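Local coordinates for protein kojibiose phosphorylase (Gut metagenome, PDB 6W0P) that belongs to glycoside hydrolase family 65, carbohydrate-active enzymes that join an N-terminal beta-sandwich domain to a helical (alpha/alpha)6-barrel catalytic domain and a small C-terminal beta domain, at residues Y64-K69 against N402-C407; A367-I372 against Y428-I433; L318-Q323 against E662-T667. All coordinates share one frame; numbering follows the deposited sequence.

Contact 1: residues Y64-K69 against N402-C407; sequences YEYALK and NGKEAC
One amide nitrogen serves two phenols: ND2 of N402 donates to the hydroxyls of both Y64 and Y66, the residues on either side of E65 in strand 64-66. The two bonds are unequal. From N402 ND2 to Y64 OH the distance is 3.0 Å, and the bond is almost straight (N-H...O 175°) and lies in the plane of the amide. The bond from N402 ND2 to Y66 OH is just as short, 2.9 Å, but it is bent to 128° and weak. Y66 OH has a further donor in K404, whose NZ stands 3.1 Å from it; the extended lysine chain crosses the tyrosine at about a right angle and brings CD within 3.5 Å of Y66 OH.

The other end of the amide is tied down within its own loop. OD1 of N402 accepts from the backbone N of K404 at 2.9 Å, closing an Asx turn around G403. A chi1 of 79° sets CG of N402 between its own backbone N and carbonyl carbon, and the small chi2 turns OD1 back to the K404 N-H. Both ends of the group are therefore bonded, and its rotation is fixed. CB of N402, one atom back from the amide carbon, lies over one face of the Y64 ring, 3.9 Å from the ring centroid, in a CH-pi contact.

The neighbouring strand 83-85 takes part as well: the backbone N of N402 donates to H83 NE2, and the H83 ring meets that of Y64. Lying near the surface, this contact joins the N-terminal domain to a loop between helices 379-388 and 410-413 of the central catalytic domain, a polar interdomain contact in which an Asx turn presents the asparagine amide to two tyrosines.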
loop_
_atom_site.group_PDB
_atom_site.type_symbol
_atom_site.label_atom_id
_atom_site.label_comp_id
_atom_site.label_asym_id
_atom_site.label_seq_id
_atom_site.Cartn_x
_atom_site.Cartn_y
_atom_site.Cartn_z
ATOM N N TYR A 64 -26.199 0.269 3.985
ATOM C CA TYR A 64 -24.724 0.301 4.045
ATOM C C TYR A 64 -24.297 1.545 4.814
ATOM O O TYR A 64 -25.113 2.503 4.945
ATOM C CB TYR A 64 -24.156 0.294 2.628
ATOM C CG TYR A 64 -24.149 1.637 1.950
ATOM C CD1 TYR A 64 -25.262 2.115 1.281
ATOM C CD2 TYR A 64 -23.021 2.438 1.986
ATOM C CE1 TYR A 64 -25.257 3.364 0.680
ATOM C CE2 TYR A 64 -22.994 3.681 1.384
ATOM C CZ TYR A 64 -24.117 4.151 0.734
ATOM O OH TYR A 64 -24.071 5.377 0.133
ATOM N N GLU A 65 -23.067 1.509 5.321
ATOM C CA GLU A 65 -22.391 2.659 5.961
ATOM C C GLU A 65 -20.956 2.748 5.441
ATOM O O GLU A 65 -20.441 1.741 4.893
ATOM C CB GLU A 65 -22.371 2.531 7.488
ATOM C CG GLU A 65 -23.332 3.474 8.179
ATOM C CD GLU A 65 -23.264 4.912 7.702
ATOM O OE1 GLU A 65 -24.334 5.508 7.510
ATOM O OE2 GLU A 65 -22.145 5.419 7.508
ATOM N N TYR A 66 -20.331 3.899 5.692
ATOM C CA TYR A 66 -18.896 4.153 5.445
ATOM C C TYR A 66 -18.078 3.775 6.683
ATOM O O TYR A 66 -18.624 3.682 7.808
ATOM C CB TYR A 66 -18.716 5.611 5.047
ATOM C CG TYR A 66 -19.184 5.949 3.658
ATOM C CD1 TYR A 66 -18.390 5.667 2.553
ATOM C CD2 TYR A 66 -20.393 6.582 3.441
ATOM C CE1 TYR A 66 -18.793 5.991 1.266
ATOM C CE2 TYR A 66 -20.806 6.927 2.162
ATOM C CZ TYR A 66 -20.008 6.626 1.070
ATOM O OH TYR A 66 -20.401 6.953 -0.196
ATOM N N ALA A 67 -16.781 3.539 6.483
ATOM C CA ALA A 67 -15.808 3.442 7.586
ATOM C C ALA A 67 -15.970 4.676 8.478
ATOM O O ALA A 67 -16.202 5.762 7.941
ATOM C CB ALA A 67 -14.410 3.327 7.048
ATOM N N LEU A 68 -15.826 4.516 9.791
ATOM C CA LEU A 68 -16.056 5.597 10.795
ATOM C C LEU A 68 -15.014 6.712 10.648
ATOM O O LEU A 68 -15.372 7.903 10.887
ATOM C CB LEU A 68 -15.991 4.977 12.191
ATOM C CG LEU A 68 -17.137 4.029 12.522
ATOM C CD1 LEU A 68 -16.902 3.338 13.861
ATOM C CD2 LEU A 68 -18.458 4.783 12.511
ATOM N N LYS A 69 -13.779 6.327 10.310
ATOM C CA LYS A 69 -12.628 7.236 10.091
ATOM C C LYS A 69 -11.972 6.930 8.739
ATOM O O LYS A 69 -11.814 5.738 8.406
ATOM C CB LYS A 69 -11.608 7.088 11.228
ATOM C CG LYS A 69 -10.689 5.873 11.134
ATOM C CD LYS A 69 -10.036 5.487 12.451
ATOM C CE LYS A 69 -8.736 4.722 12.270
ATOM N NZ LYS A 69 -7.990 4.602 13.548
ATOM N N ASN A 402 -22.504 0.659 -3.250
ATOM C CA ASN A 402 -23.239 1.924 -3.551
ATOM C C ASN A 402 -22.819 2.491 -4.914
ATOM O O ASN A 402 -23.425 3.494 -5.320
ATOM C CB ASN A 402 -23.140 2.955 -2.424
ATOM C CG ASN A 402 -21.828 3.708 -2.402
ATOM O OD1 ASN A 402 -20.900 3.318 -3.117
ATOM N ND2 ASN A 402 -21.738 4.755 -1.572
ATOM N N GLY A 403 -21.874 1.845 -5.612
ATOM C CA GLY A 403 -21.378 2.252 -6.940
ATOM C C GLY A 403 -19.993 2.878 -6.870
ATOM O O GLY A 403 -19.296 2.947 -7.923
ATOM N N LYS A 404 -19.595 3.356 -5.696
ATOM C CA LYS A 404 -18.244 3.934 -5.483
ATOM C C LYS A 404 -17.239 2.803 -5.257
ATOM O O LYS A 404 -17.629 1.741 -4.720
ATOM C CB LYS A 404 -18.207 4.883 -4.283
ATOM C CG LYS A 404 -19.061 6.123 -4.451
ATOM C CD LYS A 404 -18.840 7.135 -3.371
ATOM C CE LYS A 404 -19.608 8.410 -3.653
ATOM N NZ LYS A 404 -19.956 9.097 -2.389
ATOM N N GLU A 405 -15.976 3.049 -5.599
ATOM C CA GLU A 405 -14.907 2.063 -5.326
ATOM C C GLU A 405 -14.821 1.869 -3.804
ATOM O O GLU A 405 -14.710 2.863 -3.082
ATOM C CB GLU A 405 -13.586 2.502 -5.950
ATOM C CG GLU A 405 -12.493 1.472 -5.765
ATOM C CD GLU A 405 -12.829 0.139 -6.405
ATOM O OE1 GLU A 405 -12.686 0.048 -7.635
ATOM O OE2 GLU A 405 -13.260 -0.787 -5.684
ATOM N N ALA A 406 -14.891 0.623 -3.339
ATOM C CA ALA A 406 -14.730 0.269 -1.909
ATOM C C ALA A 406 -13.377 -0.414 -1.672
ATOM O O ALA A 406 -12.951 -0.513 -0.523
ATOM C CB ALA A 406 -15.881 -0.594 -1.454
ATOM N N CYS A 407 -12.721 -0.886 -2.721
ATOM C CA CYS A 407 -11.392 -1.534 -2.646
ATOM C C CYS A 407 -10.313 -0.459 -2.476
ATOM O O CYS A 407 -10.153 0.395 -3.379
ATOM C CB CYS A 407 -11.121 -2.343 -3.903
ATOM S SG CYS A 407 -9.445 -3.014 -3.922
#

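Contact 2: residues A367-I372 against Y428-I433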
loop_
_atom_site.group_PDB
_atom_site.type_symbol
_atom_site.label_atom_id
_atom_site.label_comp_id
_atom_site.label_asym_id
_atom_site.label_seq_id
_atom_site.Cartn_x
_atom_site.Cartn_y
_atom_site.Cartn_z
ATOM N N ALA A 367 -34.574 -10.958 -13.326
ATOM C CA ALA A 367 -33.368 -11.043 -12.482
ATOM C C ALA A 367 -32.131 -10.675 -13.314
ATOM O O ALA A 367 -31.370 -9.798 -12.856
ATOM C CB ALA A 367 -33.262 -12.409 -11.857
ATOM N N ALA A 368 -31.943 -11.274 -14.494
ATOM C CA ALA A 368 -30.805 -10.964 -15.398
ATOM C C ALA A 368 -30.781 -9.458 -15.697
ATOM O O ALA A 368 -29.733 -8.829 -15.539
ATOM C CB ALA A 368 -30.893 -11.762 -16.675
ATOM N N LYS A 369 -31.908 -8.894 -16.119
ATOM C CA LYS A 369 -32.005 -7.452 -16.482
ATOM C C LYS A 369 -31.728 -6.575 -15.248
ATOM O O LYS A 369 -31.040 -5.557 -15.401
ATOM C CB LYS A 369 -33.370 -7.157 -17.115
ATOM C CG LYS A 369 -33.724 -5.684 -17.273
ATOM C CD LYS A 369 -34.557 -5.349 -18.513
ATOM C CE LYS A 369 -36.035 -5.135 -18.233
ATOM N NZ LYS A 369 -36.840 -5.200 -19.483
ATOM N N ASP A 370 -32.211 -6.970 -14.061
ATOM C CA ASP A 370 -32.054 -6.191 -12.802
ATOM C C ASP A 370 -30.582 -6.148 -12.392
ATOM O O ASP A 370 -30.125 -5.057 -11.971
ATOM C CB ASP A 370 -32.985 -6.687 -11.698
ATOM C CG ASP A 370 -34.371 -6.055 -11.768
ATOM O OD1 ASP A 370 -34.579 -5.262 -12.691
ATOM O OD2 ASP A 370 -35.242 -6.368 -10.910
ATOM N N LEU A 371 -29.853 -7.258 -12.541
ATOM C CA LEU A 371 -28.388 -7.285 -12.299
ATOM C C LEU A 371 -27.698 -6.198 -13.132
ATOM O O LEU A 371 -26.854 -5.486 -12.558
ATOM C CB LEU A 371 -27.823 -8.673 -12.604
ATOM C CG LEU A 371 -28.064 -9.687 -11.503
ATOM C CD1 LEU A 371 -27.582 -11.067 -11.913
ATOM C CD2 LEU A 371 -27.378 -9.253 -10.226
ATOM N N ILE A 372 -28.055 -6.028 -14.413
ATOM C CA ILE A 372 -27.463 -4.956 -15.270
ATOM C C ILE A 372 -28.002 -3.576 -14.848
ATOM O O ILE A 372 -27.214 -2.622 -14.864
ATOM C CB ILE A 372 -27.681 -5.274 -16.745
ATOM C CG1 ILE A 372 -26.981 -6.579 -17.117
ATOM C CG2 ILE A 372 -27.224 -4.135 -17.627
ATOM C CD1 ILE A 372 -27.713 -7.382 -18.180
ATOM N N TYR A 428 -24.048 -7.356 -23.629
ATOM C CA TYR A 428 -23.875 -8.240 -24.808
ATOM C C TYR A 428 -24.502 -9.623 -24.569
ATOM O O TYR A 428 -25.265 -10.110 -25.417
ATOM C CB TYR A 428 -22.390 -8.353 -25.135
ATOM C CG TYR A 428 -22.025 -9.463 -26.081
ATOM C CD1 TYR A 428 -22.229 -9.351 -27.449
ATOM C CD2 TYR A 428 -21.443 -10.630 -25.608
ATOM C CE1 TYR A 428 -21.890 -10.379 -28.318
ATOM C CE2 TYR A 428 -21.084 -11.658 -26.465
ATOM C CZ TYR A 428 -21.312 -11.535 -27.822
ATOM O OH TYR A 428 -20.932 -12.574 -28.630
ATOM N N HIS A 429 -24.205 -10.262 -23.441
ATOM C CA HIS A 429 -24.719 -11.614 -23.107
ATOM C C HIS A 429 -26.247 -11.551 -22.984
ATOM O O HIS A 429 -26.943 -12.426 -23.528
ATOM C CB HIS A 429 -24.006 -12.158 -21.858
ATOM C CG HIS A 429 -24.007 -13.644 -21.757
ATOM N ND1 HIS A 429 -23.451 -14.305 -20.679
ATOM C CD2 HIS A 429 -24.550 -14.585 -22.550
ATOM C CE1 HIS A 429 -23.621 -15.606 -20.846
ATOM N NE2 HIS A 429 -24.302 -15.809 -21.984
ATOM N N TYR A 430 -26.748 -10.503 -22.339
ATOM C CA TYR A 430 -28.190 -10.273 -22.111
ATOM C C TYR A 430 -28.921 -10.153 -23.459
ATOM O O TYR A 430 -29.993 -10.784 -23.656
ATOM C CB TYR A 430 -28.392 -9.000 -21.292
ATOM C CG TYR A 430 -29.844 -8.682 -21.086
ATOM C CD1 TYR A 430 -30.625 -9.526 -20.323
ATOM C CD2 TYR A 430 -30.447 -7.579 -21.675
ATOM C CE1 TYR A 430 -31.974 -9.281 -20.126
ATOM C CE2 TYR A 430 -31.793 -7.313 -21.480
ATOM C CZ TYR A 430 -32.561 -8.180 -20.715
ATOM O OH TYR A 430 -33.887 -7.980 -20.500
ATOM N N MET A 431 -28.367 -9.327 -24.352
ATOM C CA MET A 431 -28.949 -9.075 -25.690
ATOM C C MET A 431 -28.852 -10.377 -26.496
ATOM O O MET A 431 -29.776 -10.656 -27.274
ATOM C CB MET A 431 -28.225 -7.926 -26.406
ATOM C CG MET A 431 -28.432 -6.586 -25.710
ATOM S SD MET A 431 -30.182 -6.042 -25.702
ATOM C CE MET A 431 -30.426 -5.830 -27.466
ATOM N N LYS A 432 -27.807 -11.171 -26.275
ATOM C CA LYS A 432 -27.609 -12.425 -27.031
ATOM C C LYS A 432 -28.686 -13.447 -26.628
ATOM O O LYS A 432 -29.092 -14.215 -27.486
ATOM C CB LYS A 432 -26.194 -12.957 -26.813
ATOM C CG LYS A 432 -25.894 -14.240 -27.570
ATOM C CD LYS A 432 -24.765 -15.028 -26.969
ATOM C CE LYS A 432 -23.440 -14.868 -27.684
ATOM N NZ LYS A 432 -22.422 -15.773 -27.085
ATOM N N ILE A 433 -29.158 -13.438 -25.383
ATOM C CA ILE A 433 -30.210 -14.389 -24.923
ATOM C C ILE A 433 -31.606 -13.821 -25.224
ATOM O O ILE A 433 -32.478 -14.620 -25.578
ATOM C CB ILE A 433 -30.021 -14.732 -23.432
ATOM C CG1 ILE A 433 -28.624 -15.284 -23.132
ATOM C CG2 ILE A 433 -31.109 -15.681 -22.966
ATOM C CD1 ILE A 433 -28.227 -16.485 -23.974
#
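The ring of Y430 is the flat group of this contact, and I372, A368 and K369 all meet it obliquely from helix 365-376. They are spread along its length. At the root, CD1 of I372 is 3.6 Å from CB of Y430. Midway along, CB of A368 comes within 4.3 Å of CD1 of Y430. At the far end, CB of K369 is 3.8 Å from CZ of Y430. Beyond the two segments, F439 makes an edge-to-face pair with the same ring.

The short helical segments run nearly antiparallel, at 155°, with their axes 10.7 Å apart. Y430 bridges that spacing: its CG is anti to the backbone N (chi1 177°), which sends the ring across to the other helix. A368 and I372, one helical turn apart, both direct their side chains toward it, and the small alanine is where the backbones come nearest.

K369 contributes its carbon chain rather than its charge. The bend at chi2 lays CD against the phenol oxygen, 3.4 Å from Y430 OH, and that at chi3 turns the chain on toward D436, to which NZ makes a salt bridge. The carboxylate oxygen D436 OD2 that takes this ammonium is also hydrogen-bonded to Y430 OH, and Q365 NE2 is a second partner of the hydroxyl.

Across the two helices themselves the contact is thus van der Waals packing of methyl and methylene groups on the tyrosine side chain, from CB to hydroxyl. The buried Y430 hydroxyl is satisfied by D436 and Q365 and the K369 ammonium by D436; the shared carboxylate probably holds lysine and phenol side by side.

Contact 3: residues L318-Q323 against E662-T667; sequences LFQMIQ and EGIHMT
M321 and M666 touch through their thioether ends in the interior of the central catalytic domain, which in family 65 is an (alpha/alpha)6 barrel. Here helix 308-324 packs against the first turn of helix 666-680 and the loop leading into it, where H665 occupies the N-cap position.

The van der Waals contacts fall into two groups. In the first, CE of M666 lies 3.6 Å from SD of M321, the two side chains crossing at a slant. Each methionine is folded rather than extended, with bends at chi2 and chi3, and neither CB points straight at the partner; it is these bends that bring the ends together. I669 and A670, farther along helix 666-680, also touch M321. In the second group, a methyl meets an amide side chain: CD1 of I664 rests against the bent Q320 side chain, 3.8 Å from CG of Q320 and 3.5 Å from its OE1. A chi1 of 65° and an extended chi2 reach CD1 of I664 out to the glutamine.

Hydrogen bonding stays within the segments or leads beyond them. OE1 of Q320 accepts from NE2 of Q323, one turn nearer the C-terminal end, at 3.0 Å; the donor stands above the carbonyl plane of Q320, whereas the bond lies in the amide plane of Q323. Q323 NE2 also bonds to S34 O, and its OE1 to G36 N, so this amide links the helix to the N-terminal part of the chain. On the other segment, the backbone N of I664 donates to T340 OG1.

Backbone and side chain share one last contact: besides meeting sulfur, CE of M666 approaches the helix carbonyl oxygen Q320 O to 3.6 Å.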
loop_
_atom_site.group_PDB
_atom_site.type_symbol
_atom_site.label_atom_id
_atom_site.label_comp_id
_atom_site.label_asym_id
_atom_site.label_seq_id
_atom_site.Cartn_x
_atom_site.Cartn_y
_atom_site.Cartn_z
ATOM N N LEU A 318 -28.480 -24.248 -6.130
ATOM C CA LEU A 318 -29.636 -23.604 -6.801
ATOM C C LEU A 318 -30.467 -22.829 -5.751
ATOM O O LEU A 318 -30.892 -21.686 -6.042
ATOM C CB LEU A 318 -30.475 -24.639 -7.556
ATOM C CG LEU A 318 -29.727 -25.392 -8.657
ATOM C CD1 LEU A 318 -30.680 -26.207 -9.511
ATOM C CD2 LEU A 318 -28.918 -24.447 -9.535
ATOM N N PHE A 319 -30.668 -23.416 -4.576
ATOM C CA PHE A 319 -31.461 -22.791 -3.489
ATOM C C PHE A 319 -30.866 -21.428 -3.136
ATOM O O PHE A 319 -31.629 -20.441 -3.074
ATOM C CB PHE A 319 -31.568 -23.734 -2.291
ATOM C CG PHE A 319 -32.283 -23.118 -1.118
ATOM C CD1 PHE A 319 -33.663 -23.129 -1.059
ATOM C CD2 PHE A 319 -31.574 -22.493 -0.113
ATOM C CE1 PHE A 319 -34.323 -22.539 0.004
ATOM C CE2 PHE A 319 -32.236 -21.923 0.961
ATOM C CZ PHE A 319 -33.605 -21.937 1.013
ATOM N N GLN A 320 -29.553 -21.367 -2.906
ATOM C CA GLN A 320 -28.835 -20.114 -2.533
ATOM C C GLN A 320 -28.832 -19.092 -3.686
ATOM O O GLN A 320 -28.806 -17.865 -3.407
ATOM C CB GLN A 320 -27.408 -20.430 -2.076
ATOM C CG GLN A 320 -27.346 -21.169 -0.743
ATOM C CD GLN A 320 -27.980 -20.389 0.392
ATOM O OE1 GLN A 320 -28.279 -19.193 0.287
ATOM N NE2 GLN A 320 -28.198 -21.075 1.501
ATOM N N MET A 321 -28.793 -19.549 -4.933
ATOM C CA MET A 321 -28.824 -18.643 -6.108
ATOM C C MET A 321 -30.191 -17.957 -6.132
ATOM O O MET A 321 -30.227 -16.773 -6.394
ATOM C CB MET A 321 -28.600 -19.365 -7.446
ATOM C CG MET A 321 -27.180 -19.900 -7.655
ATOM S SD MET A 321 -25.957 -18.586 -7.752
ATOM C CE MET A 321 -26.203 -18.083 -9.455
ATOM N N ILE A 322 -31.257 -18.696 -5.869
ATOM C CA ILE A 322 -32.659 -18.190 -5.905
ATOM C C ILE A 322 -32.840 -17.233 -4.711
ATOM O O ILE A 322 -33.556 -16.208 -4.848
ATOM C CB ILE A 322 -33.671 -19.373 -5.929
ATOM C CG1 ILE A 322 -33.519 -20.220 -7.206
ATOM C CG2 ILE A 322 -35.078 -18.832 -5.803
ATOM C CD1 ILE A 322 -34.130 -21.660 -7.205
ATOM N N GLN A 323 -32.206 -17.535 -3.579
ATOM C CA GLN A 323 -32.241 -16.693 -2.344
ATOM C C GLN A 323 -31.470 -15.390 -2.563
ATOM O O GLN A 323 -31.941 -14.328 -2.090
ATOM C CB GLN A 323 -31.665 -17.441 -1.140
ATOM C CG GLN A 323 -32.625 -18.472 -0.550
ATOM C CD GLN A 323 -32.388 -18.741 0.915
ATOM O OE1 GLN A 323 -33.329 -18.781 1.691
ATOM N NE2 GLN A 323 -31.137 -18.921 1.296
ATOM N N GLU A 662 -17.454 -17.576 7.664
ATOM C CA GLU A 662 -17.615 -16.147 7.288
ATOM C C GLU A 662 -18.857 -15.954 6.413
ATOM O O GLU A 662 -19.360 -14.805 6.318
ATOM C CB GLU A 662 -16.425 -15.630 6.472
ATOM C CG GLU A 662 -15.100 -15.539 7.214
ATOM C CD GLU A 662 -13.928 -15.151 6.317
ATOM O OE1 GLU A 662 -14.161 -14.617 5.221
ATOM O OE2 GLU A 662 -12.777 -15.410 6.692
ATOM N N GLY A 663 -19.328 -17.008 5.758
ATOM C CA GLY A 663 -20.394 -16.869 4.746
ATOM C C GLY A 663 -20.217 -17.872 3.630
ATOM O O GLY A 663 -19.180 -18.565 3.593
ATOM N N ILE A 664 -21.243 -18.018 2.807
ATOM C CA ILE A 664 -21.219 -18.931 1.631
ATOM C C ILE A 664 -20.439 -18.201 0.533
ATOM O O ILE A 664 -20.339 -16.934 0.609
ATOM C CB ILE A 664 -22.651 -19.311 1.205
ATOM C CG1 ILE A 664 -23.454 -18.109 0.692
ATOM C CG2 ILE A 664 -23.376 -20.012 2.335
ATOM C CD1 ILE A 664 -24.857 -18.470 0.290
ATOM N N HIS A 665 -19.894 -18.955 -0.418
ATOM C CA HIS A 665 -19.119 -18.447 -1.575
ATOM C C HIS A 665 -20.015 -18.406 -2.824
ATOM O O HIS A 665 -20.201 -19.453 -3.490
ATOM C CB HIS A 665 -17.891 -19.318 -1.800
ATOM C CG HIS A 665 -16.961 -19.406 -0.650
ATOM N ND1 HIS A 665 -17.260 -20.120 0.464
ATOM C CD2 HIS A 665 -15.713 -18.931 -0.483
ATOM C CE1 HIS A 665 -16.241 -20.074 1.287
ATOM N NE2 HIS A 665 -15.287 -19.352 0.734
ATOM N N MET A 666 -20.523 -17.220 -3.130
ATOM C CA MET A 666 -21.607 -17.022 -4.112
ATOM C C MET A 666 -21.099 -17.439 -5.505
ATOM O O MET A 666 -21.797 -18.178 -6.190
ATOM C CB MET A 666 -22.027 -15.553 -4.074
ATOM C CG MET A 666 -23.502 -15.315 -4.247
ATOM S SD MET A 666 -24.522 -16.366 -3.201
ATOM C CE MET A 666 -25.381 -17.254 -4.495
ATOM N N THR A 667 -19.909 -17.000 -5.910
ATOM C CA THR A 667 -19.341 -17.313 -7.250
ATOM C C THR A 667 -19.115 -18.825 -7.367
ATOM O O THR A 667 -19.414 -19.389 -8.415
ATOM C CB THR A 667 -18.045 -16.556 -7.539
ATOM O OG1 THR A 667 -18.422 -15.198 -7.674
ATOM C CG2 THR A 667 -17.382 -16.997 -8.825
#

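In the fold
Contacts 2 and 3 both belong to the helical central catalytic domain, their centres 20 Å apart, and along the chain contact 2 is nested inside the long loop that contact 3 closes. Contact 3 is the deepest, its centre about 6 Å from the centre of the chain, and brings together helices 308-324 and 666-680 from near the two ends of the central catalytic region. Helix 351-361 touches residues of contacts 2 and 3 alike. Contact 1 stands apart near the surface, 27 Å and 23 Å from the centres of contacts 2 and 3. Its segments alternate along the chain with theirs, so the chain returns from the catalytic domain to meet its N-terminal domain.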